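PDB 1L1L: ribonucleoside triphosphate reductase from Lactobacillus leichmannii, which catalyses the B12-dependent reduction of ribonucleoside triphosphates to 2'-deoxyribonucleoside triphosphates, as an allosterically regulated class II ribonucleotide reductase that works as a monomer. Local coordinates for residues Phe165-Arg169 / Ser170-Gln174; Leu186-Asp189 / Glu190-Ser194; Gly683-Gln686 / Gln687-Glu691. All coordinates share one frame; numbering follows the deposited sequence.

All three contacts are local: in each the chain leaves or enters a strand and touches itself a few residues on. Contact 1 lies where strand 162-166, inside the barrel's mixed sheet, passes into helix 169-172; it has buried S166, V167, N171 and I172 and the most backbone bonds. Contact 2, at the end of strand 183-187 in the insertion domain, pairs one turn bond with an ST turn and crowded acids. Contact 3, before strand 690-692, is a surface contact of apolar touches and one bridging water. They share no element, and their centres lie about 38 to 45 Å apart, although helix 169-172 directly precedes strand 183-187.

Contact 1: residues Phe165-Arg169 / Ser170-Gln174; sequences FSVAR and SNISQ
S170 opens the second segment beside A168: its hydroxyl is turned back toward that residue, with OG 3.6 Å from A168 CB, an ordinary van der Waals touch. The S170 carbonyl faces forward instead, receiving Q174 NE2 from above its plane at 3.2 Å.

At N171 the backbone N reaches A168 O at 3.0 Å, arriving 58° out of the carbonyl plane. The N171 side chain runs back along the strand end. With CG beside its own backbone N (chi1 -67°), the amide nitrogen ND2 is brought to S166, where it makes a weak bond to the main-chain O and sits 3.1 Å from S166 OG. That same OG weakly accepts from A168 N. The other end of the amide, OD1, is taken by R125, so the side chain spans the strand end and the loop after strand 119-123.

I172 closes the first helical turn, putting a second N-H on A168 O, nearly in line with the C=O bond, at 3.1 Å; its chain meanwhile lies side by side with V167, CD1 to CB 4.0 Å. Both side chains also rest on A301 of helix 298-313, which places this apolar pair on the buried face. S173 N repeats the bond one residue on, reaching R169 O at 2.9 Å.

A168 holds the N-cap position, right before the short helix, at the end of an inner strand of the barrel sheet. R169 points its guanidinium away to D329, in a salt bridge through NE. Two donors on A168 O and one on R169 O satisfy the carbonyls of the first turn, while the buried N171 amide, held firmly by R125 at OD1 and only weakly by S166 O at ND2, links the helix start to the strand end.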
loop_
_atom_site.group_PDB
_atom_site.type_symbol
_atom_site.label_atom_id
_atom_site.label_comp_id
_atom_site.label_asym_id
_atom_site.label_seq_id
_atom_site.Cartn_x
_atom_site.Cartn_y
_atom_site.Cartn_z
ATOM N N PHE A 165 -6.272 -9.806 -4.034
ATOM C CA PHE A 165 -7.409 -10.484 -4.641
ATOM C C PHE A 165 -7.360 -11.971 -4.329
ATOM O O PHE A 165 -6.292 -12.515 -4.058
ATOM C CB PHE A 165 -7.429 -10.232 -6.154
ATOM C CG PHE A 165 -6.206 -10.727 -6.886
ATOM C CD1 PHE A 165 -6.123 -12.051 -7.327
ATOM C CD2 PHE A 165 -5.150 -9.866 -7.153
ATOM C CE1 PHE A 165 -5.003 -12.490 -8.024
ATOM C CE2 PHE A 165 -4.030 -10.296 -7.846
ATOM C CZ PHE A 165 -3.955 -11.615 -8.284
ATOM N N SER A 166 -8.517 -12.622 -4.350
ATOM C CA SER A 166 -8.566 -14.043 -4.030
ATOM C C SER A 166 -8.893 -14.928 -5.217
ATOM O O SER A 166 -9.873 -14.693 -5.919
ATOM C CB SER A 166 -9.597 -14.298 -2.933
ATOM O OG SER A 166 -9.712 -15.689 -2.657
ATOM N N VAL A 167 -8.050 -15.935 -5.436
ATOM C CA VAL A 167 -8.253 -16.917 -6.496
ATOM C C VAL A 167 -8.364 -18.271 -5.813
ATOM O O VAL A 167 -7.886 -19.280 -6.328
ATOM C CB VAL A 167 -7.075 -16.971 -7.483
ATOM C CG1 VAL A 167 -7.065 -15.719 -8.351
ATOM C CG2 VAL A 167 -5.763 -17.117 -6.720
ATOM N N ALA A 168 -8.974 -18.281 -4.633
ATOM C CA ALA A 168 -9.161 -19.521 -3.888
ATOM C C ALA A 168 -9.872 -20.445 -4.867
ATOM O O ALA A 168 -10.522 -19.962 -5.792
ATOM C CB ALA A 168 -10.043 -19.281 -2.673
ATOM N N ARG A 169 -9.745 -21.754 -4.682
ATOM C CA ARG A 169 -10.419 -22.674 -5.597
ATOM C C ARG A 169 -11.909 -22.343 -5.625
ATOM O O ARG A 169 -12.527 -22.310 -6.689
ATOM C CB ARG A 169 -10.198 -24.131 -5.172
ATOM C CG ARG A 169 -8.803 -24.686 -5.498
ATOM C CD ARG A 169 -8.692 -26.158 -5.088
ATOM N NE ARG A 169 -7.365 -26.746 -5.294
ATOM C CZ ARG A 169 -6.840 -27.062 -6.482
ATOM N NH1 ARG A 169 -7.518 -26.851 -7.604
ATOM N NH2 ARG A 169 -5.637 -27.616 -6.547
ATOM N N SER A 170 -12.471 -22.049 -4.455
ATOM C CA SER A 170 -13.888 -21.726 -4.348
ATOM C C SER A 170 -14.351 -20.598 -5.265
ATOM O O SER A 170 -15.517 -20.569 -5.667
ATOM C CB SER A 170 -14.244 -21.376 -2.906
ATOM O OG SER A 170 -13.560 -20.205 -2.492
ATOM N N ASN A 171 -13.468 -19.651 -5.582
ATOM C CA ASN A 171 -13.876 -18.569 -6.476
ATOM C C ASN A 171 -13.642 -18.999 -7.926
ATOM O O ASN A 171 -14.483 -18.792 -8.785
ATOM C CB ASN A 171 -13.096 -17.263 -6.198
ATOM C CG ASN A 171 -13.417 -16.649 -4.836
ATOM O OD1 ASN A 171 -14.578 -16.538 -4.441
ATOM N ND2 ASN A 171 -12.378 -16.228 -4.120
ATOM N N ILE A 172 -12.494 -19.596 -8.204
ATOM C CA ILE A 172 -12.206 -20.020 -9.567
ATOM C C ILE A 172 -13.264 -20.986 -10.107
ATOM O O ILE A 172 -13.600 -20.938 -11.286
ATOM C CB ILE A 172 -10.812 -20.677 -9.677
ATOM C CG1 ILE A 172 -9.730 -19.676 -9.263
ATOM C CG2 ILE A 172 -10.558 -21.132 -11.109
ATOM C CD1 ILE A 172 -9.792 -18.374 -10.028
ATOM N N SER A 173 -13.807 -21.840 -9.242
ATOM C CA SER A 173 -14.820 -22.807 -9.678
ATOM C C SER A 173 -16.113 -22.100 -10.070
ATOM O O SER A 173 -16.944 -22.666 -10.781
ATOM C CB SER A 173 -15.111 -23.834 -8.573
ATOM O OG SER A 173 -15.908 -23.281 -7.532
ATOM N N GLN A 174 -16.274 -20.859 -9.617
ATOM C CA GLN A 174 -17.473 -20.090 -9.928
ATOM C C GLN A 174 -17.419 -19.487 -11.327
ATOM O O GLN A 174 -18.424 -19.008 -11.841
ATOM C CB GLN A 174 -17.672 -18.977 -8.903
ATOM C CG GLN A 174 -17.981 -19.470 -7.505
ATOM C CD GLN A 174 -18.373 -18.338 -6.574
ATOM O OE1 GLN A 174 -19.325 -17.606 -6.839
ATOM N NE2 GLN A 174 -17.636 -18.190 -5.475
#

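Contact 2: residues Leu186-Asp189 / Glu190-Ser194; sequences LVVD and ETSES
V188 and S192 form the close-packed side of the turn: V188 CG1 lies 3.8 Å from S192 CB and 4.0 Å from S194 O. This methyl stands anti to its own main-chain nitrogen (chi1 167°), which brings it against S192 and the S194 carbonyl, and S198 of helix 195-200 also touches the V188 side chain. S192 N reaches back to D189 O at 3.0 Å, from above the carbonyl plane (56° out of it). That bond closes a type I beta turn, D189 to S192, which carries the insertion domain chain from strand 183-187 toward helix 195-200. An ST turn starts on that same S192, OG accepting from S194 N at 3.2 Å along a fairly straight N-H (161°).

On the other side, where T191 is exposed, the acids gather. D189 and E190 cross at about a right angle, with D189 OD1 only 2.8 Å from E190 OE1: a close approach of like charges, though the placing of the D189 carboxylate is doubtful. E190 is bent at its second torsion; its OE2 accepts from N207 N, and OE1 takes a weak compensating bond from K206 N. The K206 ion pair with D189 OD2 is long and weak.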
loop_
_atom_site.group_PDB
_atom_site.type_symbol
_atom_site.label_atom_id
_atom_site.label_comp_id
_atom_site.label_asym_id
_atom_site.label_seq_id
_atom_site.Cartn_x
_atom_site.Cartn_y
_atom_site.Cartn_z
ATOM N N LEU A 186 -6.228 -5.102 -32.667
ATOM C CA LEU A 186 -6.078 -3.827 -31.980
ATOM C C LEU A 186 -5.659 -2.805 -33.028
ATOM O O LEU A 186 -4.595 -2.928 -33.643
ATOM C CB LEU A 186 -5.019 -3.933 -30.876
ATOM C CG LEU A 186 -5.276 -5.026 -29.831
ATOM C CD1 LEU A 186 -4.187 -5.006 -28.774
ATOM C CD2 LEU A 186 -6.640 -4.812 -29.195
ATOM N N VAL A 187 -6.508 -1.801 -33.224
ATOM C CA VAL A 187 -6.257 -0.764 -34.213
ATOM C C VAL A 187 -5.703 0.524 -33.634
ATOM O O VAL A 187 -6.195 1.033 -32.628
ATOM C CB VAL A 187 -7.543 -0.398 -34.979
ATOM C CG1 VAL A 187 -7.204 0.510 -36.148
ATOM C CG2 VAL A 187 -8.245 -1.646 -35.448
ATOM N N VAL A 188 -4.669 1.036 -34.287
ATOM C CA VAL A 188 -4.043 2.297 -33.915
ATOM C C VAL A 188 -3.696 2.981 -35.231
ATOM O O VAL A 188 -2.652 2.722 -35.830
ATOM C CB VAL A 188 -2.762 2.098 -33.082
ATOM C CG1 VAL A 188 -1.986 3.407 -33.004
ATOM C CG2 VAL A 188 -3.128 1.633 -31.671
ATOM N N ASP A 189 -4.603 3.846 -35.671
ATOM C CA ASP A 189 -4.459 4.586 -36.919
ATOM C C ASP A 189 -3.052 5.078 -37.220
ATOM O O ASP A 189 -2.312 5.469 -36.319
ATOM C CB ASP A 189 -5.429 5.771 -36.922
ATOM C CG ASP A 189 -5.327 6.606 -38.182
ATOM O OD1 ASP A 189 -5.061 6.037 -39.260
ATOM O OD2 ASP A 189 -5.528 7.831 -38.095
ATOM N N GLU A 190 -2.698 5.058 -38.504
ATOM C CA GLU A 190 -1.385 5.505 -38.966
ATOM C C GLU A 190 -1.113 6.940 -38.503
ATOM O O GLU A 190 0.040 7.355 -38.367
ATOM C CB GLU A 190 -1.315 5.466 -40.499
ATOM C CG GLU A 190 -1.367 4.085 -41.165
ATOM C CD GLU A 190 -2.689 3.345 -40.982
ATOM O OE1 GLU A 190 -3.727 3.990 -40.705
ATOM O OE2 GLU A 190 -2.692 2.104 -41.139
ATOM N N THR A 191 -2.185 7.689 -38.255
ATOM C CA THR A 191 -2.072 9.085 -37.841
ATOM C C THR A 191 -1.632 9.299 -36.396
ATOM O O THR A 191 -0.982 10.300 -36.084
ATOM C CB THR A 191 -3.410 9.836 -38.052
ATOM O OG1 THR A 191 -3.131 11.169 -38.490
ATOM C CG2 THR A 191 -4.224 9.903 -36.740
ATOM N N SER A 192 -2.003 8.374 -35.516
ATOM C CA SER A 192 -1.651 8.484 -34.107
ATOM C C SER A 192 -0.155 8.716 -33.926
ATOM O O SER A 192 0.654 8.267 -34.737
ATOM C CB SER A 192 -2.077 7.214 -33.368
ATOM O OG SER A 192 -1.742 7.286 -31.995
ATOM N N GLU A 193 0.215 9.433 -32.870
ATOM C CA GLU A 193 1.625 9.694 -32.598
ATOM C C GLU A 193 2.248 8.442 -31.986
ATOM O O GLU A 193 3.448 8.399 -31.719
ATOM C CB GLU A 193 1.781 10.856 -31.620
ATOM C CG GLU A 193 1.107 12.146 -32.059
ATOM C CD GLU A 193 1.303 13.266 -31.058
ATOM O OE1 GLU A 193 0.691 14.343 -31.238
ATOM O OE2 GLU A 193 2.075 13.070 -30.095
ATOM N N SER A 194 1.416 7.431 -31.760
ATOM C CA SER A 194 1.865 6.175 -31.165
ATOM C C SER A 194 1.703 5.010 -32.132
ATOM O O SER A 194 1.739 3.852 -31.725
ATOM C CB SER A 194 1.059 5.882 -29.898
ATOM O OG SER A 194 1.124 6.967 -28.993
#

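Contact 3: residues Gly683-Gln686 / Gln687-Glu691; sequences GSLQ and QAPKE
L685 makes the apolar part of this contact, in the loop behind strand 674-679. The L685 side chain points across at the second segment: CB lies 4.2 Å from A688 CB, and further out CD1 meets the ring of P689 at CD, 3.6 Å away. Leucine and proline cross at about a right angle, the CD1 methyl meeting the ring at its CD corner. CG lies beside the backbone N, anti to the carbonyl carbon (chi1 -77°), with the chain beyond it extended, and this carries CD1 as far as the proline. Y599 also touches L685, as it does the next residue.

Q686 contributes mainly through its main chain. A single water takes up its carbonyl, donating to Q686 O at 3.0 Å and to E691 OE1 at 3.0 Å while accepting from A688 N at 3.2 Å. This one molecule bridges the two segments where direct hydrogen bonds between them are absent, and it ties the bend to a carboxylate that R574 holds in a salt bridge.

The bend delivers the chain into strand 690-692, an outermost strand of the antiparallel sheet, lying next to strand 570-578. R574 of that neighbour bonds to A688 O as well as E691. Buried Q687 bonds through its amide to A596 O at the end of strand 593-596 and to I598 N in the loop before strand 603-611, where Y599 OH also bonds to Q687 N.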
loop_
_atom_site.group_PDB
_atom_site.type_symbol
_atom_site.label_atom_id
_atom_site.label_comp_id
_atom_site.label_asym_id
_atom_site.label_seq_id
_atom_site.Cartn_x
_atom_site.Cartn_y
_atom_site.Cartn_z
ATOM N N GLY A 683 24.225 -10.545 1.016
ATOM C CA GLY A 683 25.423 -11.005 0.332
ATOM C C GLY A 683 26.596 -10.066 0.520
ATOM O O GLY A 683 27.521 -10.361 1.280
ATOM N N SER A 684 26.556 -8.938 -0.181
ATOM C CA SER A 684 27.603 -7.926 -0.105
ATOM C C SER A 684 27.478 -7.008 -1.311
ATOM O O SER A 684 27.813 -7.402 -2.423
ATOM C CB SER A 684 28.988 -8.583 -0.106
ATOM O OG SER A 684 30.021 -7.618 0.013
ATOM N N LEU A 685 26.974 -5.797 -1.101
ATOM C CA LEU A 685 26.837 -4.847 -2.199
ATOM C C LEU A 685 28.018 -3.896 -2.161
ATOM O O LEU A 685 28.358 -3.359 -1.109
ATOM C CB LEU A 685 25.527 -4.067 -2.087
ATOM C CG LEU A 685 24.245 -4.791 -2.497
ATOM C CD1 LEU A 685 23.038 -3.904 -2.233
ATOM C CD2 LEU A 685 24.318 -5.148 -3.967
ATOM N N GLN A 686 28.653 -3.699 -3.308
ATOM C CA GLN A 686 29.807 -2.818 -3.399
ATOM C C GLN A 686 29.455 -1.371 -3.041
ATOM O O GLN A 686 30.253 -0.670 -2.419
ATOM C CB GLN A 686 30.397 -2.894 -4.805
ATOM C CG GLN A 686 31.626 -2.037 -5.028
ATOM C CD GLN A 686 32.540 -2.612 -6.106
ATOM O OE1 GLN A 686 32.072 -3.119 -7.119
ATOM N NE2 GLN A 686 33.849 -2.520 -5.892
ATOM N N GLN A 687 28.267 -0.933 -3.439
ATOM C CA GLN A 687 27.803 0.422 -3.137
ATOM C C GLN A 687 26.458 0.283 -2.421
ATOM O O GLN A 687 25.406 0.628 -2.960
ATOM C CB GLN A 687 27.644 1.223 -4.436
ATOM C CG GLN A 687 27.499 2.728 -4.240
ATOM C CD GLN A 687 27.361 3.477 -5.554
ATOM O OE1 GLN A 687 26.349 3.366 -6.248
ATOM N NE2 GLN A 687 28.386 4.240 -5.908
ATOM N N ALA A 688 26.512 -0.224 -1.193
ATOM C CA ALA A 688 25.323 -0.474 -0.380
ATOM C C ALA A 688 24.422 0.717 -0.080
ATOM O O ALA A 688 24.900 1.790 0.287
ATOM C CB ALA A 688 25.742 -1.124 0.938
ATOM N N PRO A 689 23.097 0.535 -0.222
ATOM C CA PRO A 689 22.142 1.609 0.056
ATOM C C PRO A 689 22.188 1.919 1.557
ATOM O O PRO A 689 21.833 3.013 1.987
ATOM C CB PRO A 689 20.804 1.013 -0.382
ATOM C CG PRO A 689 20.994 -0.450 -0.159
ATOM C CD PRO A 689 22.398 -0.673 -0.694
ATOM N N LYS A 690 22.622 0.931 2.336
ATOM C CA LYS A 690 22.770 1.070 3.780
ATOM C C LYS A 690 24.074 0.404 4.203
ATOM O O LYS A 690 24.175 -0.823 4.262
ATOM C CB LYS A 690 21.590 0.435 4.523
ATOM C CG LYS A 690 20.277 1.176 4.342
ATOM C CD LYS A 690 19.190 0.594 5.236
ATOM C CE LYS A 690 17.810 1.133 4.870
ATOM N NZ LYS A 690 16.730 0.522 5.721
ATOM N N GLU A 691 25.069 1.230 4.500
ATOM C CA GLU A 691 26.391 0.758 4.899
ATOM C C GLU A 691 26.633 1.011 6.384
ATOM O O GLU A 691 26.615 2.157 6.840
ATOM C CB GLU A 691 27.449 1.492 4.077
ATOM C CG GLU A 691 28.877 1.008 4.263
ATOM C CD GLU A 691 29.870 1.874 3.504
ATOM O OE1 GLU A 691 29.498 2.393 2.431
ATOM O OE2 GLU A 691 31.020 2.032 3.972
HETATM O O HOH W 1 29.304 0.429 0.215
#